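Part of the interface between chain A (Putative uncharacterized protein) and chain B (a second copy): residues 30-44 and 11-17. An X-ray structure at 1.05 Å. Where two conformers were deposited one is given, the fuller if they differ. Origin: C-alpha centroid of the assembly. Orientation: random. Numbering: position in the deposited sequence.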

ATOM      1  N   LEU A  30      -9.291  -6.308  -1.112  1.00  7.68           N
ATOM      2  CA  LEU A  30     -10.277  -5.261  -1.269  0.50  8.01           C
ATOM      3  C   LEU A  30      -9.867  -4.220  -2.274  1.00  7.26           C
ATOM      4  O   LEU A  30     -10.726  -3.599  -2.921  1.00  7.84           O
ATOM      5  CB  LEU A  30     -10.683  -4.588   0.047  0.50  8.44           C
ATOM      6  CG  LEU A  30     -11.746  -5.290   0.889  0.50 11.27           C
ATOM      7  CD1 LEU A  30     -11.546  -4.661   2.316  0.50 14.31           C
ATOM      8  CD2 LEU A  30     -13.138  -5.247   0.258  0.50 11.78           C
ATOM      9  N   LYS A  31      -8.545  -4.007  -2.445  1.00  7.32           N
ATOM     10  CA  LYS A  31      -8.089  -3.117  -3.525  0.50  7.32           C
ATOM     11  C   LYS A  31      -8.495  -3.692  -4.898  1.00  7.01           C
ATOM     12  O   LYS A  31      -8.955  -2.953  -5.775  1.00  7.28           O
ATOM     13  CB  LYS A  31      -6.558  -2.952  -3.484  0.50  8.58           C
ATOM     14  CG  LYS A  31      -6.061  -2.318  -2.239  0.50  9.92           C
ATOM     15  CD  LYS A  31      -4.543  -2.230  -2.207  0.50 13.73           C
ATOM     16  CE  LYS A  31      -4.067  -1.574  -0.887  0.50 19.92           C
ATOM     17  NZ  LYS A  31      -2.684  -0.967  -0.972  0.50 22.73           N
ATOM     18  N   TYR A  32      -8.252  -5.004  -5.076  1.00  6.98           N
ATOM     19  CA  TYR A  32      -8.561  -5.603  -6.363  1.00  7.33           C
ATOM     20  C   TYR A  32     -10.064  -5.527  -6.637  1.00  6.76           C
ATOM     21  O   TYR A  32     -10.472  -5.303  -7.769  1.00  7.50           O
ATOM     22  CB  TYR A  32      -8.140  -7.063  -6.383  1.00  7.78           C
ATOM     23  CG  TYR A  32      -6.681  -7.316  -5.983  1.00  7.34           C
ATOM     24  CD1 TYR A  32      -5.674  -6.343  -6.085  1.00  7.58           C
ATOM     25  CD2 TYR A  32      -6.356  -8.551  -5.453  1.00  8.00           C
ATOM     26  CE1 TYR A  32      -4.402  -6.619  -5.615  1.00  7.78           C
ATOM     27  CE2 TYR A  32      -5.075  -8.840  -4.990  1.00  8.78           C
ATOM     28  CZ  TYR A  32      -4.107  -7.834  -5.057  1.00  7.73           C
ATOM     29  OH  TYR A  32      -2.883  -8.120  -4.529  1.00  9.19           O
ATOM     30  N   PHE A  33     -10.882  -5.716  -5.585  1.00  6.79           N
ATOM     31  CA  PHE A  33     -12.309  -5.601  -5.741  1.00  7.16           C
ATOM     32  C   PHE A  33     -12.701  -4.192  -6.148  1.00  6.87           C
ATOM     33  O   PHE A  33     -13.593  -4.005  -6.968  1.00  7.35           O
ATOM     34  CB  PHE A  33     -13.027  -6.050  -4.501  1.00  7.32           C
ATOM     35  CG  PHE A  33     -12.996  -7.522  -4.207  1.00  7.56           C
ATOM     36  CD1 PHE A  33     -12.600  -8.475  -5.141  1.00  8.12           C
ATOM     37  CD2 PHE A  33     -13.445  -7.996  -2.981  1.00  9.10           C
ATOM     38  CE1 PHE A  33     -12.671  -9.825  -4.897  1.00  9.34           C
ATOM     39  CE2 PHE A  33     -13.502  -9.374  -2.731  1.00 10.63           C
ATOM     40  CZ  PHE A  33     -13.108 -10.287  -3.674  1.00 10.01           C
ATOM     41  N   GLU A  34     -12.040  -3.172  -5.566  1.00  7.20           N
ATOM     42  CA  GLU A  34     -12.290  -1.791  -5.927  1.00  7.55           C
ATOM     43  C   GLU A  34     -11.991  -1.565  -7.418  1.00  7.25           C
ATOM     44  O   GLU A  34     -12.808  -0.950  -8.125  1.00  7.67           O
ATOM     45  CB  GLU A  34     -11.490  -0.852  -5.031  1.00  8.07           C
ATOM     46  CG  GLU A  34     -11.935   0.585  -5.089  1.00  9.56           C
ATOM     47  CD  GLU A  34     -11.509   1.363  -6.363  1.00 10.60           C
ATOM     48  OE1 GLU A  34     -10.455   1.130  -6.878  1.00 11.65           O
ATOM     49  OE2 GLU A  34     -12.238   2.274  -6.811  1.00 14.18           O
ATOM     50  N   ARG A  35     -10.847  -2.047  -7.893  1.00  6.97           N
ATOM     51  CA  ARG A  35     -10.498  -1.878  -9.296  1.00  7.04           C
ATOM     52  C   ARG A  35     -11.587  -2.467 -10.166  1.00  7.34           C
ATOM     53  O   ARG A  35     -12.002  -1.900 -11.179  1.00  8.07           O
ATOM     54  CB  ARG A  35      -9.179  -2.581  -9.619  1.00  7.39           C
ATOM     55  CG  ARG A  35      -7.970  -2.093  -8.857  1.00  7.51           C
ATOM     56  CD  ARG A  35      -6.770  -2.925  -9.242  1.00  7.70           C
ATOM     57  NE  ARG A  35      -5.671  -2.742  -8.317  1.00  7.52           N
ATOM     58  CZ  ARG A  35      -4.579  -3.491  -8.280  1.00  7.34           C
ATOM     59  NH1 ARG A  35      -4.426  -4.459  -9.191  1.00  8.22           N
ATOM     60  NH2 ARG A  35      -3.703  -3.322  -7.316  1.00  8.83           N
ATOM     61  N   ALA A  36     -12.018  -3.684  -9.815  1.00  7.12           N
ATOM     62  CA  ALA A  36     -12.976  -4.404 -10.635  1.00  7.88           C
ATOM     63  C   ALA A  36     -14.309  -3.656 -10.676  1.00  7.79           C
ATOM     64  O   ALA A  36     -14.962  -3.636 -11.747  1.00  8.64           O
ATOM     65  CB  ALA A  36     -13.114  -5.818 -10.117  1.00  8.59           C
ATOM     66  N   ARG A  37     -14.762  -3.080  -9.571  1.00  7.87           N
ATOM     67  CA  ARG A  37     -15.969  -2.279  -9.609  1.00  8.47           C
ATOM     68  C   ARG A  37     -15.802  -1.083 -10.524  1.00  8.60           C
ATOM     69  O   ARG A  37     -16.737  -0.719 -11.248  1.00  9.97           O
ATOM     70  CB  ARG A  37     -16.411  -1.828  -8.227  1.00  8.83           C
ATOM     71  CG  ARG A  37     -16.791  -2.943  -7.296  1.00  8.84           C
ATOM     72  CD  ARG A  37     -17.449  -2.461  -6.003  1.00 10.03           C
ATOM     73  NE  ARG A  37     -16.582  -1.563  -5.233  1.00 10.19           N
ATOM     74  CZ  ARG A  37     -15.682  -1.962  -4.338  1.00  8.26           C
ATOM     75  NH1 ARG A  37     -15.482  -3.218  -4.056  1.00  8.63           N
ATOM     76  NH2 ARG A  37     -14.976  -1.025  -3.674  1.00  9.69           N
ATOM     77  N   GLU A  38     -14.637  -0.439 -10.494  1.00  8.98           N
ATOM     78  CA  GLU A  38     -14.423   0.692 -11.407  1.00  9.41           C
ATOM     79  C   GLU A  38     -14.589   0.305 -12.847  1.00 10.07           C
ATOM     80  O   GLU A  38     -15.137   1.068 -13.627  1.00 11.63           O
ATOM     81  CB  GLU A  38     -13.052   1.340 -11.208  1.00  9.63           C
ATOM     82  CG  GLU A  38     -12.821   1.957  -9.845  1.00 10.30           C
ATOM     83  CD  GLU A  38     -11.741   2.991  -9.883  1.00 11.00           C
ATOM     84  OE1 GLU A  38     -11.433   3.564 -10.938  1.00 12.09           O
ATOM     85  OE2 GLU A  38     -11.180   3.335  -8.808  1.00 13.59           O
ATOM     86  N   HIS A  39     -14.104  -0.876 -13.217  1.00  9.90           N
ATOM     87  CA  HIS A  39     -14.228  -1.327 -14.602  1.00 11.07           C
ATOM     88  C   HIS A  39     -15.658  -1.641 -14.972  1.00 11.21           C
ATOM     89  O   HIS A  39     -16.020  -1.481 -16.136  1.00 14.61           O
ATOM     90  CB  HIS A  39     -13.298  -2.496 -14.888  1.00 11.12           C
ATOM     91  CG  HIS A  39     -11.880  -2.039 -15.018  1.00 10.17           C
ATOM     92  ND1 HIS A  39     -11.325  -1.655 -16.206  1.00 14.55           N
ATOM     93  CD2 HIS A  39     -10.895  -1.913 -14.116  1.00 11.45           C
ATOM     94  CE1 HIS A  39     -10.072  -1.247 -16.006  1.00 14.25           C
ATOM     95  NE2 HIS A  39      -9.788  -1.383 -14.719  1.00 11.30           N
ATOM     96  N   VAL A  40     -16.505  -2.083 -14.038  1.00 11.17           N
ATOM     97  CA  VAL A  40     -17.932  -2.253 -14.313  1.00 11.88           C
ATOM     98  C   VAL A  40     -18.568  -0.898 -14.544  1.00 12.87           C
ATOM     99  O   VAL A  40     -19.366  -0.709 -15.490  1.00 15.23           O
ATOM    100  CB  VAL A  40     -18.629  -3.029 -13.220  1.00 11.42           C
ATOM    101  CG1 VAL A  40     -20.134  -3.050 -13.439  1.00 14.04           C
ATOM    102  CG2 VAL A  40     -18.092  -4.409 -13.101  1.00 12.29           C
ATOM    103  N   ILE A  41     -18.260   0.071 -13.691  1.00 13.04           N
ATOM    104  CA  ILE A  41     -18.889   1.375 -13.720  1.00 15.36           C
ATOM    105  C   ILE A  41     -18.421   2.263 -14.878  1.00 15.16           C
ATOM    106  O   ILE A  41     -19.216   2.973 -15.481  1.00 17.69           O
ATOM    107  CB  ILE A  41     -18.657   2.090 -12.369  1.00 15.32           C
ATOM    108  CG1 ILE A  41     -19.369   1.362 -11.220  1.00 15.26           C
ATOM    109  CG2 ILE A  41     -19.086   3.573 -12.466  1.00 17.85           C
ATOM    110  CD1 ILE A  41     -18.849   1.769  -9.860  1.00 17.28           C
ATOM    111  N   ASP A  42     -17.130   2.176 -15.195  1.00 14.52           N
ATOM    112  CA  ASP A  42     -16.354   2.989 -16.112  1.00 15.04           C
ATOM    113  C   ASP A  42     -15.638   4.048 -15.283  1.00 13.11           C
ATOM    114  O   ASP A  42     -16.255   4.993 -14.731  1.00 13.69           O
ATOM    115  CB  ASP A  42     -17.183   3.649 -17.228  1.00 17.04           C
ATOM    116  CG  ASP A  42     -16.320   4.289 -18.280  0.80 18.24           C
ATOM    117  OD1 ASP A  42     -16.823   4.376 -19.385  0.80 27.78           O
ATOM    118  OD2 ASP A  42     -15.347   4.855 -18.020  0.80 25.02           O
ATOM    119  N   SER A  43     -14.315   3.941 -15.195  1.00 12.48           N
ATOM    120  CA  SER A  43     -13.563   4.850 -14.366  0.75 12.02           C
ATOM    121  C   SER A  43     -13.629   6.290 -14.868  1.00 13.20           C
ATOM    122  O   SER A  43     -13.535   7.207 -14.077  1.00 13.25           O
ATOM    123  CB  SER A  43     -12.095   4.353 -14.337  0.75 12.06           C
ATOM    124  OG  SER A  43     -11.628   4.055 -15.641  0.75 13.22           O
ATOM    125  N   ASP A  44     -13.781   6.504 -16.189  1.00 14.40           N
ATOM    126  CA  ASP A  44     -13.900   7.839 -16.669  1.00 14.98           C
ATOM    127  C   ASP A  44     -15.153   8.527 -16.171  1.00 16.01           C
ATOM    128  O   ASP A  44     -15.183   9.713 -15.895  1.00 18.02           O
ATOM    129  CB  ASP A  44     -13.919   7.861 -18.231  1.00 18.63           C
ATOM    130  CG  ASP A  44     -12.574   7.692 -18.835  1.00 22.67           C
ATOM    131  OD1 ASP A  44     -11.522   7.876 -18.165  1.00 23.79           O
ATOM    132  OD2 ASP A  44     -12.528   7.510 -20.063  1.00 31.25           O
TER
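Chain B 11-17: VQIYYED

Chain B lies along one side of the chain A helix (30-41) and runs against its direction: B:Glu16 sits beside A:Lys31 (CA to CA 6.7 Å), B:Tyr14 beside A:Arg35 (CA to CA 6.6 Å), and B:Gln12 reaches A:Ser43 beyond the helix end. B:Val11 and B:Gln12 are the tail of a strand; the chain then turns, with B:Tyr14 N donating to B:Asp17 OD2 (2.8 Å). A:Lys31 packs its CB 3.7 Å from B:Glu16 OE2, while waters link its NZ to B:Glu16 O and, weakly, to OE1. A:Glu34 meets B:Tyr15, OE2 to CD1 3.5 Å, and a water joins its OE1 to B:Glu16 N and OE2. A:Arg35, extended beyond chi1, grips B:Glu16 in a two-pronged salt bridge, NE to OE2 2.9 Å and NH2 to OE1 2.8 Å; on the way its CG lies over the face of the B:Tyr14 ring, 3.6 Å from the centroid. One turn on, A:Glu38 places OE2 at the edge of the B:Tyr15 ring (3.4 Å to CD1), and a water ties its OE1 to B:Gln12 NE2 and B:Ile13 O. A:His39 NE2 hydrogen-bonds B:Tyr14 OH (2.7 Å), the rings meeting rim to rim. After A:Asp42, which caps the next helix, A:Ser43 brings OG to 3.0 Å from B:Gln12 NE2.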

ATOM      1  N   VAL B  11      -0.344   1.472 -16.814  1.00  8.24           N
ATOM      2  CA  VAL B  11      -0.784   1.471 -15.428  0.75  8.54           C
ATOM      3  C   VAL B  11      -1.979   2.390 -15.296  1.00  7.69           C
ATOM      4  O   VAL B  11      -1.873   3.592 -15.590  1.00  9.08           O
ATOM      5  CB  VAL B  11       0.358   1.920 -14.447  0.75  9.77           C
ATOM      6  CG1 VAL B  11      -0.227   2.165 -13.042  0.75 10.85           C
ATOM      7  CG2 VAL B  11       1.417   0.825 -14.442  0.75 10.98           C
ATOM      8  N   GLN B  12      -3.100   1.851 -14.809  1.00  7.63           N
ATOM      9  CA  GLN B  12      -4.257   2.667 -14.523  1.00  7.34           C
ATOM     10  C   GLN B  12      -4.202   3.132 -13.068  1.00  6.91           C
ATOM     11  O   GLN B  12      -3.827   2.382 -12.168  1.00  7.44           O
ATOM     12  CB  GLN B  12      -5.544   1.911 -14.784  1.00  8.64           C
ATOM     13  CG  GLN B  12      -6.772   2.730 -14.573  1.00  9.55           C
ATOM     14  CD  GLN B  12      -8.029   2.248 -15.209  1.00  9.95           C
ATOM     15  OE1 GLN B  12      -7.997   1.570 -16.256  1.00 11.62           O
ATOM     16  NE2 GLN B  12      -9.151   2.613 -14.659  1.00 10.52           N
ATOM     17  N   ILE B  13      -4.623   4.380 -12.842  1.00  7.23           N
ATOM     18  CA  ILE B  13      -4.619   5.011 -11.519  1.00  6.93           C
ATOM     19  C   ILE B  13      -6.004   4.862 -10.886  1.00  6.88           C
ATOM     20  O   ILE B  13      -6.993   5.423 -11.395  1.00  7.73           O
ATOM     21  CB  ILE B  13      -4.224   6.480 -11.647  1.00  7.83           C
ATOM     22  CG1 ILE B  13      -2.864   6.637 -12.354  1.00  8.90           C
ATOM     23  CG2 ILE B  13      -4.229   7.162 -10.282  1.00  7.88           C
ATOM     24  CD1 ILE B  13      -1.736   5.825 -11.765  1.00  9.27           C
ATOM     25  N   TYR B  14      -6.069   4.138  -9.782  1.00  6.94           N
ATOM     26  CA  TYR B  14      -7.297   3.854  -9.054  1.00  7.38           C
ATOM     27  C   TYR B  14      -7.297   4.617  -7.728  1.00  7.02           C
ATOM     28  O   TYR B  14      -6.342   5.327  -7.383  1.00  7.39           O
ATOM     29  CB  TYR B  14      -7.401   2.345  -8.786  1.00  7.45           C
ATOM     30  CG  TYR B  14      -7.414   1.502 -10.027  1.00  7.39           C
ATOM     31  CD1 TYR B  14      -8.631   1.270 -10.717  1.00  8.01           C
ATOM     32  CD2 TYR B  14      -6.281   0.878 -10.484  1.00  7.59           C
ATOM     33  CE1 TYR B  14      -8.650   0.428 -11.837  1.00  8.59           C
ATOM     34  CE2 TYR B  14      -6.302   0.062 -11.605  1.00  8.46           C
ATOM     35  CZ  TYR B  14      -7.501  -0.179 -12.263  1.00  8.44           C
ATOM     36  OH  TYR B  14      -7.511  -1.017 -13.347  1.00 10.89           O
ATOM     37  N   TYR B  15      -8.346   4.449  -6.910  1.00  7.70           N
ATOM     38  CA  TYR B  15      -8.376   5.104  -5.612  1.00  7.89           C
ATOM     39  C   TYR B  15      -7.188   4.710  -4.726  1.00  7.20           C
ATOM     40  O   TYR B  15      -6.719   5.525  -3.934  1.00  8.50           O
ATOM     41  CB  TYR B  15      -9.682   4.770  -4.863  1.00  9.12           C
ATOM     42  CG  TYR B  15     -10.820   5.723  -5.165  1.00  9.79           C
ATOM     43  CD1 TYR B  15     -11.586   5.629  -6.277  1.00 11.36           C
ATOM     44  CD2 TYR B  15     -11.111   6.718  -4.271  1.00 15.52           C
ATOM     45  CE1 TYR B  15     -12.656   6.555  -6.514  1.00 13.60           C
ATOM     46  CE2 TYR B  15     -12.173   7.626  -4.488  1.00 19.67           C
ATOM     47  CZ  TYR B  15     -12.858   7.547  -5.639  1.00 16.56           C
ATOM     48  OH  TYR B  15     -13.919   8.421  -5.897  1.00 25.19           O
ATOM     49  N   GLU B  16      -6.702   3.480  -4.840  1.00  6.89           N
ATOM     50  CA  GLU B  16      -5.551   3.054  -4.014  1.00  6.81           C
ATOM     51  C   GLU B  16      -4.308   3.864  -4.303  1.00  6.56           C
ATOM     52  O   GLU B  16      -3.349   3.795  -3.511  1.00  7.92           O
ATOM     53  CB  GLU B  16      -5.241   1.600  -4.298  1.00  7.30           C
ATOM     54  CG  GLU B  16      -4.766   1.314  -5.702  1.00  7.41           C
ATOM     55  CD  GLU B  16      -4.861  -0.151  -6.101  1.00  7.62           C
ATOM     56  OE1 GLU B  16      -3.793  -0.823  -6.097  1.00  9.11           O
ATOM     57  OE2 GLU B  16      -5.977  -0.630  -6.368  1.00  8.29           O
ATOM     58  N   ASP B  17      -4.232   4.533  -5.452  1.00  6.47           N
ATOM     59  CA  ASP B  17      -3.004   5.180  -5.910  1.00  6.57           C
ATOM     60  C   ASP B  17      -2.909   6.635  -5.508  1.00  6.35           C
ATOM     61  O   ASP B  17      -1.791   7.179  -5.513  1.00  7.21           O
ATOM     62  CB  ASP B  17      -2.956   5.056  -7.436  1.00  7.19           C
ATOM     63  CG  ASP B  17      -2.899   3.591  -7.874  1.00  6.95           C
ATOM     64  OD1 ASP B  17      -1.863   2.948  -7.508  1.00  7.96           O
ATOM     65  OD2 ASP B  17      -3.842   3.088  -8.493  1.00  8.04           O
TER
HETATM   66  O   HOH W   1      -9.323   4.415 -12.449  1.00  9.61           O
HETATM   67  O   HOH W   2      -8.115   0.938  -5.620  1.00  8.32           O
HETATM   68  O   HOH W   3      -2.001  -0.270  -4.128  1.00 16.24           O
HETATM   69  O   HOH W   4      -3.295   2.206  -1.225  1.00 18.64           O